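Long-range contact in UPF0131 protein ykqA (PDB 2QIK), which probably acts as a gamma-glutamylcyclotransferase, an acyltransferase of the AIG2-like family: residues 164-169 and 268-273. Sequence-based numbering, arbitrary orientation.
Sequences TTRFTL and KRHMNS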
loop_
_atom_site.group_PDB
_atom_site.type_symbol
_atom_site.label_atom_id
_atom_site.label_comp_id
_atom_site.label_asym_id
_atom_site.label_seq_id
_atom_site.Cartn_x
_atom_site.Cartn_y
_atom_site.Cartn_z
ATOM N N THR A 164 -11.204 -3.674 -0.309
ATOM C CA THR A 164 -12.023 -4.169 0.787
ATOM C C THR A 164 -11.220 -4.436 1.994
ATOM O O THR A 164 -10.146 -4.988 1.930
ATOM C CB THR A 164 -12.704 -5.491 0.380
ATOM O OG1 THR A 164 -13.401 -5.321 -0.871
ATOM C CG2 THR A 164 -13.711 -5.947 1.425
ATOM N N THR A 165 -11.754 -4.041 3.147
ATOM C CA THR A 165 -11.108 -4.379 4.427
ATOM C C THR A 165 -11.383 -5.853 4.744
ATOM O O THR A 165 -12.531 -6.303 4.811
ATOM C CB THR A 165 -11.588 -3.475 5.557
ATOM O OG1 THR A 165 -11.273 -2.125 5.260
ATOM C CG2 THR A 165 -10.937 -3.814 6.881
ATOM N N ARG A 166 -10.300 -6.608 4.887
ATOM C CA ARG A 166 -10.383 -8.049 5.086
ATOM C C ARG A 166 -9.378 -8.505 6.110
ATOM O O ARG A 166 -8.406 -7.824 6.365
ATOM C CB ARG A 166 -10.109 -8.740 3.763
ATOM C CG ARG A 166 -11.133 -8.519 2.727
ATOM C CD ARG A 166 -11.026 -9.509 1.601
ATOM N NE ARG A 166 -11.954 -9.217 0.509
ATOM C CZ ARG A 166 -13.242 -9.595 0.530
ATOM N NH1 ARG A 166 -13.720 -10.329 1.518
ATOM N NH2 ARG A 166 -14.020 -9.265 -0.456
ATOM N N PHE A 167 -9.605 -9.655 6.721
ATOM C CA PHE A 167 -8.869 -10.099 7.894
ATOM C C PHE A 167 -7.938 -11.244 7.479
ATOM O O PHE A 167 -8.250 -12.410 7.692
ATOM C CB PHE A 167 -9.857 -10.446 9.003
ATOM C CG PHE A 167 -10.538 -9.218 9.457
ATOM C CD1 PHE A 167 -11.570 -8.633 8.750
ATOM C CD2 PHE A 167 -10.015 -8.548 10.530
ATOM C CE1 PHE A 167 -12.044 -7.378 9.125
ATOM C CE2 PHE A 167 -10.515 -7.352 10.939
ATOM C CZ PHE A 167 -11.482 -6.742 10.220
ATOM N N THR A 168 -6.825 -10.865 6.832
ATOM C CA THR A 168 -5.982 -11.800 6.126
ATOM C C THR A 168 -4.661 -12.112 6.836
ATOM O O THR A 168 -3.925 -12.979 6.349
ATOM C CB THR A 168 -5.642 -11.246 4.759
ATOM O OG1 THR A 168 -4.817 -10.113 4.947
ATOM C CG2 THR A 168 -6.835 -10.838 3.931
ATOM N N LEU A 169 -4.331 -11.439 7.930
ATOM C CA LEU A 169 -3.104 -11.755 8.689
ATOM C C LEU A 169 -3.457 -12.810 9.688
ATOM O O LEU A 169 -4.291 -12.579 10.546
ATOM C CB LEU A 169 -2.547 -10.526 9.415
ATOM C CG LEU A 169 -1.232 -10.816 10.103
ATOM C CD1 LEU A 169 -0.103 -10.890 9.189
ATOM C CD2 LEU A 169 -0.969 -9.728 11.155
ATOM N N LYS A 268 -18.838 -4.600 10.901
ATOM C CA LYS A 268 -19.185 -5.411 12.037
ATOM C C LYS A 268 -19.786 -6.732 11.559
ATOM O O LYS A 268 -19.426 -7.784 12.068
ATOM C CB LYS A 268 -20.143 -4.691 12.991
ATOM C CG LYS A 268 -19.468 -3.647 13.811
ATOM C CD LYS A 268 -20.489 -2.836 14.685
ATOM C CE LYS A 268 -19.840 -1.776 15.611
ATOM N NZ LYS A 268 -20.838 -0.947 16.371
ATOM N N ARG A 269 -20.739 -6.694 10.621
ATOM C CA ARG A 269 -21.347 -7.921 10.205
ATOM C C ARG A 269 -20.294 -8.863 9.562
ATOM O O ARG A 269 -20.286 -10.089 9.749
ATOM C CB ARG A 269 -22.464 -7.658 9.154
ATOM C CG ARG A 269 -23.910 -7.104 9.570
ATOM C CD ARG A 269 -25.118 -6.880 8.351
ATOM N NE ARG A 269 -26.062 -7.914 8.635
ATOM C CZ ARG A 269 -25.805 -9.236 8.657
ATOM N NH1 ARG A 269 -26.792 -10.107 8.952
ATOM N NH2 ARG A 269 -24.597 -9.714 8.357
ATOM N N HIS A 270 -19.346 -8.272 8.793
ATOM C CA HIS A 270 -18.303 -9.069 8.190
ATOM C C HIS A 270 -17.447 -9.727 9.242
ATOM O O HIS A 270 -17.178 -10.930 9.134
ATOM C CB HIS A 270 -17.456 -8.205 7.253
ATOM C CG HIS A 270 -16.382 -8.946 6.562
ATOM N ND1 HIS A 270 -16.656 -9.878 5.576
ATOM C CD2 HIS A 270 -15.048 -8.902 6.711
ATOM C CE1 HIS A 270 -15.518 -10.405 5.181
ATOM N NE2 HIS A 270 -14.516 -9.828 5.844
HETATM N N MSE A 271 -16.938 -8.955 10.197
HETATM C CA MSE A 271 -16.119 -9.519 11.258
HETATM C C MSE A 271 -16.844 -10.640 11.996
HETATM O O MSE A 271 -16.269 -11.651 12.323
HETATM C CB MSE A 271 -15.688 -8.452 12.227
HETATM C CG MSE A 271 -14.723 -7.424 11.614
HETATM SE SE MSE A 271 -13.935 -6.178 12.796
HETATM C CE MSE A 271 -15.468 -5.292 13.312
ATOM N N ASN A 272 -18.106 -10.428 12.289
ATOM C CA ASN A 272 -18.888 -11.391 13.090
ATOM C C ASN A 272 -19.270 -12.631 12.285
ATOM O O ASN A 272 -19.680 -13.631 12.873
ATOM C CB ASN A 272 -20.137 -10.727 13.698
ATOM C CG ASN A 272 -19.847 -9.744 14.738
ATOM O OD1 ASN A 272 -20.565 -8.686 14.877
ATOM N ND2 ASN A 272 -18.818 -10.016 15.515
ATOM N N SER A 273 -19.167 -12.595 10.963
ATOM C CA SER A 273 -19.561 -13.674 10.062
ATOM C C SER A 273 -18.409 -14.653 9.837
ATOM O O SER A 273 -18.586 -15.775 9.363
ATOM C CB SER A 273 -20.065 -13.084 8.721
ATOM O OG SER A 273 -20.674 -14.076 7.950
#
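A Met-aromatic contact between F167 and selenomethionine M271 joins the hairpin strand 164-171 to the C-terminal helix 261-273. Here the axes of segments 164-169 and 268-273 pass 9.7 Å apart at their closest. M271 SE lies obliquely beside the F167 ring, 4.5 Å from its centroid. The direction from the centroid to the selenium is 50° off the ring normal. Its nearest ring atom is F167 CZ, which also meets M271 CG at 3.6 Å. I251 of helix 245-258 and A177 of the partner strand pack on the same phenylalanine. H270 comes in at the edge of that ring, with its CG anti to the backbone N (chi1 -178°) and its CD2 4.0 Å from F167 CD1. An alanine in place of F167 would probably open a gap between hairpin and helix, leaving the M271 selenium without its aromatic partner and the H270 imidazole less restrained on that flank. E240 ties the polar side together: it accepts hydrogen bonds from F167 N and H270 NE2 and forms a salt bridge with R166 NH1. The R166 guanidinium and the H270 ring are turned 77° apart, with R166 NH1 lying 4.1 Å from H270 CE1.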